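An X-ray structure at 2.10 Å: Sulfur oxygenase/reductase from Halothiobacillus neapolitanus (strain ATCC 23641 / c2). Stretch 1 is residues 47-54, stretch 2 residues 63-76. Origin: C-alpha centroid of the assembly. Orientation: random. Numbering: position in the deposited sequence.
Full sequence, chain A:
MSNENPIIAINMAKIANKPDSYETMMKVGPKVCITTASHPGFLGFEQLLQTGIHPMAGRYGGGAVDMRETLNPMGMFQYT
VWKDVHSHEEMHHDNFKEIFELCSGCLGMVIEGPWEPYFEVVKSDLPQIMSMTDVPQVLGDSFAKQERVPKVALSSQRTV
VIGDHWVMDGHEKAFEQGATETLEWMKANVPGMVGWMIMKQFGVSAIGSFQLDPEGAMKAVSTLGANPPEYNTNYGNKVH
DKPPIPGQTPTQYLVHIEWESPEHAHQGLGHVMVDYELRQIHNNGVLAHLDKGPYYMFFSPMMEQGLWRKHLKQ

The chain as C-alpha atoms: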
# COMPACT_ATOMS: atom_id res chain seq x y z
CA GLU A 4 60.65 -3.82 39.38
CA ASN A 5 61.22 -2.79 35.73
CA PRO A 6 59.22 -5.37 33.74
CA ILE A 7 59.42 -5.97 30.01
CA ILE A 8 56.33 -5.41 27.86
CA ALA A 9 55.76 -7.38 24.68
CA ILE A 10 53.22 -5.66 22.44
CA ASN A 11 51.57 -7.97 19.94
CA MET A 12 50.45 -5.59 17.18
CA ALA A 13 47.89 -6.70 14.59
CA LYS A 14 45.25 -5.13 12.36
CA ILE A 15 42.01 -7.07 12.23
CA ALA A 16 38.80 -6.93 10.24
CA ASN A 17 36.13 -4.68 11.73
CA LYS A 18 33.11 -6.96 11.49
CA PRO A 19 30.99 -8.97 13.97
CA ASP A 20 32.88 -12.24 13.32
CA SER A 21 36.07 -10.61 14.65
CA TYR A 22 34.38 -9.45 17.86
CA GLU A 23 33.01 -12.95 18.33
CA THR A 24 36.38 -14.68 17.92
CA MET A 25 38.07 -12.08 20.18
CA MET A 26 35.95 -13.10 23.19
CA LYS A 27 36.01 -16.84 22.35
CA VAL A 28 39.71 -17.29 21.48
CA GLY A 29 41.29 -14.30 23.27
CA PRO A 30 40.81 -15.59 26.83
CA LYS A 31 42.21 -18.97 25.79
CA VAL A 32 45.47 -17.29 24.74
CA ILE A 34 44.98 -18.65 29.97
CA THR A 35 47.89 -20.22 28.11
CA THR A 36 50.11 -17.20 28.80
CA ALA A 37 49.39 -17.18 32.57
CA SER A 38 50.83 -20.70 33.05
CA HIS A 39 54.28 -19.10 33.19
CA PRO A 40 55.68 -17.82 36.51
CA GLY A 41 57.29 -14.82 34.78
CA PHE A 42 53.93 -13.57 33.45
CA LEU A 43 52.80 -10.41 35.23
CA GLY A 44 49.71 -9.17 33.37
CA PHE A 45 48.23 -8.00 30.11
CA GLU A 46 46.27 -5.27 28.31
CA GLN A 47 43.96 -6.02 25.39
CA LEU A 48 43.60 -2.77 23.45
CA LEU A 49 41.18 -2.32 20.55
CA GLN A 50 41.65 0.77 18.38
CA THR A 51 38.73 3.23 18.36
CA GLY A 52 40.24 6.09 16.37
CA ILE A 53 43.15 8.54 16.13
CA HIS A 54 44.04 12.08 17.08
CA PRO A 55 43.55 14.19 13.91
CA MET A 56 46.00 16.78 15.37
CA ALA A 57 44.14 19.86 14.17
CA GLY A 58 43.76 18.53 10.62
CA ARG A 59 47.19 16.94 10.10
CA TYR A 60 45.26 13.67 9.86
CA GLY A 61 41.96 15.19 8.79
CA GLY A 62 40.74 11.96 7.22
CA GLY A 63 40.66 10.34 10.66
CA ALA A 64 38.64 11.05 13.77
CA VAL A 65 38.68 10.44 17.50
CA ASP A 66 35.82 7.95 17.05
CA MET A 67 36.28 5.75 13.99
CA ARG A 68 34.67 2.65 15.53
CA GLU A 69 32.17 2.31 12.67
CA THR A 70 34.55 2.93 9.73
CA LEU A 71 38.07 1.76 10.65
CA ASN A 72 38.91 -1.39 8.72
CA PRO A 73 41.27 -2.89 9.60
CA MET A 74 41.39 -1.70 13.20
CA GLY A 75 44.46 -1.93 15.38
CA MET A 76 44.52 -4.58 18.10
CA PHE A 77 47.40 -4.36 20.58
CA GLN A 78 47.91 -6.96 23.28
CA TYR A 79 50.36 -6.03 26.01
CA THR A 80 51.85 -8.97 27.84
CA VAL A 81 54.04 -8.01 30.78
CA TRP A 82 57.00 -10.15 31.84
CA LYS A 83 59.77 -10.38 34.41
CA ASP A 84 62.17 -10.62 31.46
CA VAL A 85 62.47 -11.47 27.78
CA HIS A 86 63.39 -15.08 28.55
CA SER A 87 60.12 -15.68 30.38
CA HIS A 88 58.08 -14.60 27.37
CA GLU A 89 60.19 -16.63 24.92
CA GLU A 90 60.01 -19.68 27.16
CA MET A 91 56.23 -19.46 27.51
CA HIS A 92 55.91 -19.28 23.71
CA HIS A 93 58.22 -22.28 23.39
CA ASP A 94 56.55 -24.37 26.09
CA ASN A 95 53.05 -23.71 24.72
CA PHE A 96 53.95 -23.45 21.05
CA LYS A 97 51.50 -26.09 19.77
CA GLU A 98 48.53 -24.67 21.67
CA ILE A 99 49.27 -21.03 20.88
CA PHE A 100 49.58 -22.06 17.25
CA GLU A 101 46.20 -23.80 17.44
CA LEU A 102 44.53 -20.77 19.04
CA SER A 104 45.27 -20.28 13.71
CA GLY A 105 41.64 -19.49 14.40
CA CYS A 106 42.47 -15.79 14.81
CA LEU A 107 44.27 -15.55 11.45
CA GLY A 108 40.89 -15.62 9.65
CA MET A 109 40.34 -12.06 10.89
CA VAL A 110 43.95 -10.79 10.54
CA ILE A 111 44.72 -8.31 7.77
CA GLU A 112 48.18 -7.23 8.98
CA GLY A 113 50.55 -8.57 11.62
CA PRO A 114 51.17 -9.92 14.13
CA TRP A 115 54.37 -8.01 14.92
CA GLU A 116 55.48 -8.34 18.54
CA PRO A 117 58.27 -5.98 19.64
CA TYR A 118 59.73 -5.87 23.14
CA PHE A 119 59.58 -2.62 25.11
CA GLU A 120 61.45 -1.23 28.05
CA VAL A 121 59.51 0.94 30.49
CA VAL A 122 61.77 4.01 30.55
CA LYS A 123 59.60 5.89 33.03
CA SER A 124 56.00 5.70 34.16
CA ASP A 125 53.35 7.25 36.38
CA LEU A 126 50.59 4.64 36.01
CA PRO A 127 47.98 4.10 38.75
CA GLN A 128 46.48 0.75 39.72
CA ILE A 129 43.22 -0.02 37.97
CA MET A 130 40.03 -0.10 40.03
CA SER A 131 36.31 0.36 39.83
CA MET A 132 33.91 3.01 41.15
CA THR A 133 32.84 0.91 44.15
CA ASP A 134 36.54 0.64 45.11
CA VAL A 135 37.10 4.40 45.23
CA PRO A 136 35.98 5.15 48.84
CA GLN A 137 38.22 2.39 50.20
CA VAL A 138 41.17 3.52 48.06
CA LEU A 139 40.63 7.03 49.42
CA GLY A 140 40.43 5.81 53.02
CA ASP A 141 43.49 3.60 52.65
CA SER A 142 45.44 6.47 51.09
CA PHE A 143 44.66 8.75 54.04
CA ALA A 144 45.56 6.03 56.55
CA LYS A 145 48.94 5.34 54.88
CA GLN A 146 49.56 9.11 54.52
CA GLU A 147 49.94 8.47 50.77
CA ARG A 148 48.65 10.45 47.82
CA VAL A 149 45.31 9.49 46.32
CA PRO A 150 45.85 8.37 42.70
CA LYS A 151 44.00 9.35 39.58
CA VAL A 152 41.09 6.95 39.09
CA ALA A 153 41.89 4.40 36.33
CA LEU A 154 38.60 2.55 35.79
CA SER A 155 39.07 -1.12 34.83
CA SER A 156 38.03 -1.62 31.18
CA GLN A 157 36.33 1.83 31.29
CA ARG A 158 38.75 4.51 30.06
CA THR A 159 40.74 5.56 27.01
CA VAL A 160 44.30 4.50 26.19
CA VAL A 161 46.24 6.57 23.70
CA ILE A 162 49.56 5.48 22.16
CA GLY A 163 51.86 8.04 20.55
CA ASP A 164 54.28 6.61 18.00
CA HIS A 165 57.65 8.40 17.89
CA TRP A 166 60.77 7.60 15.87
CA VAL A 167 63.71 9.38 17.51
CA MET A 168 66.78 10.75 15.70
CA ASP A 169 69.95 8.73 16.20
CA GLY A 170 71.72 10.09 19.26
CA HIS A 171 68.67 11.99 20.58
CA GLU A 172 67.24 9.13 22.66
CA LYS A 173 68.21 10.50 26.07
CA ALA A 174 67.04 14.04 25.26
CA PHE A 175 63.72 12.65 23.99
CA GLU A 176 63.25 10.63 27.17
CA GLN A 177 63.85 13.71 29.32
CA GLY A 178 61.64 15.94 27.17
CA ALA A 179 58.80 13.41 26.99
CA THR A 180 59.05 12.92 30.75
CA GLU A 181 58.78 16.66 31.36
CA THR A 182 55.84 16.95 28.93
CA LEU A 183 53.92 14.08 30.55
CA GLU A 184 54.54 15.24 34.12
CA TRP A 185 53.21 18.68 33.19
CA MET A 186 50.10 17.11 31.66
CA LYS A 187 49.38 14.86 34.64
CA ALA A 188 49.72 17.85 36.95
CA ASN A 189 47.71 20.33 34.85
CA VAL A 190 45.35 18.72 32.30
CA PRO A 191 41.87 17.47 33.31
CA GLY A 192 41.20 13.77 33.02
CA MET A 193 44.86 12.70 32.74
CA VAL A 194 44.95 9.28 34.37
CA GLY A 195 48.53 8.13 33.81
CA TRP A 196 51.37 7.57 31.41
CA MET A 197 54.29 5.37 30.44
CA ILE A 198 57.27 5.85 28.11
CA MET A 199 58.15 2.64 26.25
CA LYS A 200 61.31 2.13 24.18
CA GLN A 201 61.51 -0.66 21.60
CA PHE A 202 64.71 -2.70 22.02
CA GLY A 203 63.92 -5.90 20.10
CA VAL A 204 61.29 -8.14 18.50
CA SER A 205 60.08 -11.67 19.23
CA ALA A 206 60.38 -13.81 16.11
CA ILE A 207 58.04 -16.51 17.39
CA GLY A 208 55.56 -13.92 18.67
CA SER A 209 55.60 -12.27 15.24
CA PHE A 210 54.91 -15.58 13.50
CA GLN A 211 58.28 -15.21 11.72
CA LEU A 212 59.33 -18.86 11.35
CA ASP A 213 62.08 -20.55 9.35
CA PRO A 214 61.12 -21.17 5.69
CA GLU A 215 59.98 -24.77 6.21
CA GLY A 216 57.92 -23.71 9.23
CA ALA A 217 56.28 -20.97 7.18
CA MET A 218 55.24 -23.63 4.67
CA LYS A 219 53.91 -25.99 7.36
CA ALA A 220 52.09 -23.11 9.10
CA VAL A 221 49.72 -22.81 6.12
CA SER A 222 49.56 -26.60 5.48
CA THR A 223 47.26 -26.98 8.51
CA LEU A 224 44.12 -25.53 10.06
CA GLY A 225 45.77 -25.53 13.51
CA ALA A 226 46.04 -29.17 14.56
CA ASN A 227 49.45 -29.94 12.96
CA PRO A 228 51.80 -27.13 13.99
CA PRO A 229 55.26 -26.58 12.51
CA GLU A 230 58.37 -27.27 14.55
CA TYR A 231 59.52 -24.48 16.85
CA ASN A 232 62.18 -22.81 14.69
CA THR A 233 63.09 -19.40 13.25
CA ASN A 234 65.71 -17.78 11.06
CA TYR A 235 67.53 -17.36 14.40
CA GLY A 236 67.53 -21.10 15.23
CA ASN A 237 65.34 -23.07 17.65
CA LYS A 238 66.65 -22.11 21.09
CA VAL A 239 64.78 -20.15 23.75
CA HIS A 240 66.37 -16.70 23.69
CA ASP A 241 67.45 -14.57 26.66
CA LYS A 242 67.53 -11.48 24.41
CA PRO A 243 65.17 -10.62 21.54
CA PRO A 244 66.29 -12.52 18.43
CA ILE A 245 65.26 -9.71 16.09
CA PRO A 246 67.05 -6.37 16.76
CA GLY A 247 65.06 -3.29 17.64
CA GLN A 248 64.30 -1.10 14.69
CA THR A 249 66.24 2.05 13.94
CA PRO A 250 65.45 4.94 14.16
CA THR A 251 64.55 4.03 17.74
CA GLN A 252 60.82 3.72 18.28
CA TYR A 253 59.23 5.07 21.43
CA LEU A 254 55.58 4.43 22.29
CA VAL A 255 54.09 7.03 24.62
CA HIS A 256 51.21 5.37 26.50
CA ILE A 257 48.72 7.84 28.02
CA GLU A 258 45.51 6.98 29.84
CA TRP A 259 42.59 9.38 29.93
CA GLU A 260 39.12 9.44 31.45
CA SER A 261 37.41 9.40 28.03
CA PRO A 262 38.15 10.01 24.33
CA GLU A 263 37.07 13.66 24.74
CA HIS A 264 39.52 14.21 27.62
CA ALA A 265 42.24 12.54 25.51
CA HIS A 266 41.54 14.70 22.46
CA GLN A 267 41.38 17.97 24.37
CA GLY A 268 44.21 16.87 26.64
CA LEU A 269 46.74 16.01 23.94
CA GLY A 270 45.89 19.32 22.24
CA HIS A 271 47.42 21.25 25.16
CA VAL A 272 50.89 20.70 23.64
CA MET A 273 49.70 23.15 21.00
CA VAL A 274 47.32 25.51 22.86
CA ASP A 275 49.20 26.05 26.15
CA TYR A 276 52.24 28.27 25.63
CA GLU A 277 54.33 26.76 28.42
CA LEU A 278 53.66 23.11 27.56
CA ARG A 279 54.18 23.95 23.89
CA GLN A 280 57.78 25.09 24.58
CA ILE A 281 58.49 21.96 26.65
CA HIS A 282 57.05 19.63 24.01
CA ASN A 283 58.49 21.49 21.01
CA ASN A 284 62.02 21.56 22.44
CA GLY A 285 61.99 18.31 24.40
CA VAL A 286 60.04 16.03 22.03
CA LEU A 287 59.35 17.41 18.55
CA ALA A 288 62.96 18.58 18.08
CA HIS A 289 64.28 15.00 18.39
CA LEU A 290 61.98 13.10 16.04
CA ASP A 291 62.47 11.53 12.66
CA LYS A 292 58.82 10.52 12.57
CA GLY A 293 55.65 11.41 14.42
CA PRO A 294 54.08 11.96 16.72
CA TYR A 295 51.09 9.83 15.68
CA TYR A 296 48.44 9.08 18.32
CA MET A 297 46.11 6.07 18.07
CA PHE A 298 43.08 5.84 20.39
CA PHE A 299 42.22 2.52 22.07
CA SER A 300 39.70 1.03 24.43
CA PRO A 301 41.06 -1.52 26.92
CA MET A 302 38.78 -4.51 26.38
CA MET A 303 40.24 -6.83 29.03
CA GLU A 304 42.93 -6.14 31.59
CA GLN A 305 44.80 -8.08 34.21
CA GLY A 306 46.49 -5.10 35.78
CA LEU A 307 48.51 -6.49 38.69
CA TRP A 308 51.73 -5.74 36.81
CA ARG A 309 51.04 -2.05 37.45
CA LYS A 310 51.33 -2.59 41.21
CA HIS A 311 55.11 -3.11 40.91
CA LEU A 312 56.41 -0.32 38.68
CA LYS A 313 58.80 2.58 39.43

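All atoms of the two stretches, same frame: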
# COMPACT_ATOMS: atom_id res chain seq x y z
N GLN A 47 44.51 -5.81 26.72
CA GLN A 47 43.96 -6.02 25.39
C GLN A 47 43.35 -4.70 24.92
O GLN A 47 42.36 -4.22 25.48
CB GLN A 47 42.93 -7.16 25.38
CG GLN A 47 42.52 -7.57 23.96
CD GLN A 47 41.41 -8.61 23.92
OE1 GLN A 47 40.38 -8.46 24.58
NE2 GLN A 47 41.61 -9.67 23.14
N LEU A 48 43.98 -4.09 23.92
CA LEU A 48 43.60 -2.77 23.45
C LEU A 48 43.03 -2.88 22.05
O LEU A 48 43.68 -3.42 21.15
CB LEU A 48 44.80 -1.84 23.47
CG LEU A 48 45.57 -1.66 24.78
CD1 LEU A 48 46.78 -0.75 24.56
CD2 LEU A 48 44.66 -1.06 25.84
N LEU A 49 41.82 -2.36 21.85
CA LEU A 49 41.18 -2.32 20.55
C LEU A 49 41.14 -0.87 20.06
O LEU A 49 40.68 0.01 20.79
CB LEU A 49 39.77 -2.92 20.60
CG LEU A 49 39.09 -3.02 19.23
CD1 LEU A 49 39.89 -3.96 18.33
CD2 LEU A 49 37.64 -3.50 19.36
N GLN A 50 41.62 -0.61 18.85
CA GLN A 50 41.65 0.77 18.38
C GLN A 50 40.24 1.29 18.14
O GLN A 50 39.38 0.59 17.59
CB GLN A 50 42.47 0.90 17.10
CG GLN A 50 42.52 2.32 16.58
CD GLN A 50 43.35 2.43 15.33
OE1 GLN A 50 43.65 1.42 14.68
NE2 GLN A 50 43.73 3.63 14.97
N THR A 51 39.99 2.53 18.58
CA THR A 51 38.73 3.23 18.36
C THR A 51 38.85 4.44 17.45
O THR A 51 37.84 4.91 16.93
CB THR A 51 38.14 3.71 19.69
OG1 THR A 51 39.12 4.51 20.37
CG2 THR A 51 37.76 2.52 20.56
N GLY A 52 40.07 4.93 17.21
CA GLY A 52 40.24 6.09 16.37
C GLY A 52 41.67 6.61 16.45
O GLY A 52 42.59 5.87 16.83
N ILE A 53 41.84 7.88 16.09
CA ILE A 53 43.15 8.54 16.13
C ILE A 53 42.95 9.97 16.61
O ILE A 53 41.82 10.47 16.73
CB ILE A 53 43.86 8.58 14.76
CG1 ILE A 53 43.10 9.53 13.81
CG2 ILE A 53 44.06 7.18 14.17
CD1 ILE A 53 43.87 9.91 12.55
N HIS A 54 44.07 10.64 16.89
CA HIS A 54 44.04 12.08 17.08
C HIS A 54 44.29 12.76 15.74
O HIS A 54 45.36 12.59 15.17
CB HIS A 54 45.06 12.53 18.10
CG HIS A 54 44.75 13.89 18.67
ND1 HIS A 54 44.71 15.03 17.90
CD2 HIS A 54 44.42 14.28 19.93
CE1 HIS A 54 44.38 16.06 18.66
NE2 HIS A 54 44.20 15.63 19.89
N GLY A 63 41.00 11.14 9.51
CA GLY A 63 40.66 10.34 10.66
C GLY A 63 39.78 11.11 11.62
O GLY A 63 39.36 12.24 11.36
N ALA A 64 39.50 10.47 12.75
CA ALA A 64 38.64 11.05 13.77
C ALA A 64 38.92 10.36 15.09
O ALA A 64 39.45 9.25 15.12
CB ALA A 64 37.14 10.92 13.42
N VAL A 65 38.56 11.04 16.18
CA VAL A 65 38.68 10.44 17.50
C VAL A 65 37.91 9.13 17.55
O VAL A 65 38.42 8.10 18.02
CB VAL A 65 38.18 11.43 18.57
CG1 VAL A 65 37.99 10.71 19.91
CG2 VAL A 65 39.11 12.65 18.65
N ASP A 66 36.68 9.13 17.04
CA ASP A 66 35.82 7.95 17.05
C ASP A 66 35.67 7.46 15.62
O ASP A 66 34.89 8.03 14.84
CB ASP A 66 34.46 8.28 17.67
CG ASP A 66 33.54 7.07 17.73
OD1 ASP A 66 33.96 5.95 17.35
OD2 ASP A 66 32.38 7.25 18.16
N MET A 67 36.41 6.41 15.28
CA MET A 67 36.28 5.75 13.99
C MET A 67 35.73 4.34 14.13
O MET A 67 35.94 3.51 13.24
CB MET A 67 37.63 5.73 13.27
CG MET A 67 38.27 7.11 13.05
SD MET A 67 39.99 7.03 12.45
CE MET A 67 39.72 6.47 10.76
N ARG A 68 35.03 4.04 15.24
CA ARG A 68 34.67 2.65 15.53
C ARG A 68 33.81 2.04 14.43
O ARG A 68 33.87 0.82 14.22
CB ARG A 68 33.94 2.54 16.88
CG ARG A 68 34.86 2.72 18.09
CD ARG A 68 34.06 2.80 19.37
NE ARG A 68 33.20 3.99 19.35
CZ ARG A 68 32.31 4.30 20.29
NH1 ARG A 68 32.16 3.50 21.34
NH2 ARG A 68 31.56 5.39 20.18
N GLU A 69 33.04 2.84 13.71
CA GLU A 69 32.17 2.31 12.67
C GLU A 69 32.85 2.14 11.31
O GLU A 69 32.34 1.40 10.47
CB GLU A 69 30.95 3.23 12.48
CG GLU A 69 30.06 3.39 13.71
CD GLU A 69 29.37 2.10 14.12
OE1 GLU A 69 28.72 1.46 13.26
OE2 GLU A 69 29.48 1.72 15.31
N THR A 70 33.97 2.83 11.07
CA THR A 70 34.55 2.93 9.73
C THR A 70 35.96 2.37 9.61
O THR A 70 36.38 2.07 8.49
CB THR A 70 34.58 4.39 9.29
OG1 THR A 70 35.33 5.14 10.25
CG2 THR A 70 33.17 4.96 9.26
N LEU A 71 36.69 2.22 10.70
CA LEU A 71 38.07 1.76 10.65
C LEU A 71 38.08 0.31 10.22
O LEU A 71 37.43 -0.53 10.86
CB LEU A 71 38.70 1.95 12.02
CG LEU A 71 40.18 1.93 12.33
CD1 LEU A 71 40.98 2.81 11.40
CD2 LEU A 71 40.31 2.43 13.76
N ASN A 72 38.77 0.01 9.13
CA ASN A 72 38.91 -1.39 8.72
C ASN A 72 40.12 -1.57 7.82
O ASN A 72 40.10 -1.14 6.66
CB ASN A 72 37.67 -1.89 7.98
CG ASN A 72 37.82 -3.35 7.58
OD1 ASN A 72 37.92 -4.22 8.45
ND2 ASN A 72 37.90 -3.61 6.28
N PRO A 73 41.19 -2.23 8.29
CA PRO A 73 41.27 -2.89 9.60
C PRO A 73 41.40 -1.92 10.77
O PRO A 73 41.67 -0.73 10.61
CB PRO A 73 42.55 -3.72 9.48
CG PRO A 73 43.42 -2.87 8.60
CD PRO A 73 42.48 -2.26 7.59
N MET A 74 41.19 -2.44 11.96
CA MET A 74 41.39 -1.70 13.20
C MET A 74 42.57 -2.30 13.94
O MET A 74 42.81 -3.50 13.87
CB MET A 74 40.11 -1.74 14.04
CG MET A 74 39.71 -3.13 14.46
SD MET A 74 37.94 -3.20 14.87
CE MET A 74 37.73 -1.66 15.73
N GLY A 75 43.33 -1.44 14.61
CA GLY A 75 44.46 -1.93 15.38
C GLY A 75 43.99 -2.75 16.57
O GLY A 75 42.95 -2.48 17.17
N MET A 76 44.76 -3.78 16.90
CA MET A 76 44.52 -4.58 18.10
C MET A 76 45.88 -4.84 18.72
O MET A 76 46.71 -5.52 18.12
CB MET A 76 43.79 -5.88 17.78
CG MET A 76 42.81 -6.28 18.87
SD MET A 76 43.55 -7.54 19.88
CE MET A 76 43.41 -8.94 18.75
O HOH W 1 38.21 6.95 20.32

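The first stretch is mostly strand, continued from earlier residues, and it meets the second stretch in two places. At one end it runs antiparallel to the strand that begins at Met74 and runs on beyond the stretch. Farther along it packs against the loop 63-71. About 710 Å² of surface is buried between the two stretches.

Four hydrogen bonds cross the contact, and all four donors are backbone amides. Gln50 N donates to Gly75 O at 2.8 Å, nearly straight. Gly75 N donates in turn to Gln50 OE1 at 2.9 Å. The side chain of Gln50 thus supplies the acceptor for this amide, while its backbone amide serves the carbonyl of the same glycine. The CA-to-CB bond of Gln50 points toward the second stretch, and chi1 and chi2 are both t. Its other polar end is also satisfied: Gln50 NE2 donates to Gly52 O at 3.1 Å. A glutamine suits this buried site because its amide group both donates and accepts. A CB on Gly75 would lie 3.0 Å from Gln50 OE1, a clash.

The loop takes up the next groups. Met67 N donates to Thr51 O at 2.6 Å, a short bond. Ile53 N donates to Ala64 O at 2.9 Å with almost linear geometry. Between these bonds, Gly52 CA lies 3.2 Å from Val65 O in a CA-H...O contact. Glycine fits closely here, since a CB would fall 1.8 Å from Val65 O. Val65 CA makes a similar contact to Ile53 O, also at 3.2 Å. A water donates to Val65 O at 2.6 Å and lies 2.6 Å from Thr51 OG1, so it bridges the two stretches.

Carbon-rich side chains pack around these bonds. Leu49 and Met76 form a non-hydrogen-bonded antiparallel pair, with their side chains on the same face of the sheet. Leu49 CD1 approaches Met76 CG at 3.8 Å and Met74 CG at 4.0 Å. The CA-to-CB bond of Leu71 points toward the first stretch, and Leu71 CD2 packs 3.4 Å from Gln50 CD. Ile53 CD1 reaches Gly63 CA at 3.7 Å. A CB on Gly63 would clash with this methyl.

The loop has its own supports. Met67 O accepts from Thr70 N at 3.0 Å and Leu71 N at 2.9 Å. Asp66 OD1 accepts from Arg68 N at 3.0 Å and Arg68 NE at 2.9 Å. Arg68 NH2 completes a salt bridge to Asp66 OD2 at 2.9 Å. Asp66 and Arg68 are both exposed, and Arg68 CG still packs 3.8 Å from Thr51 CB.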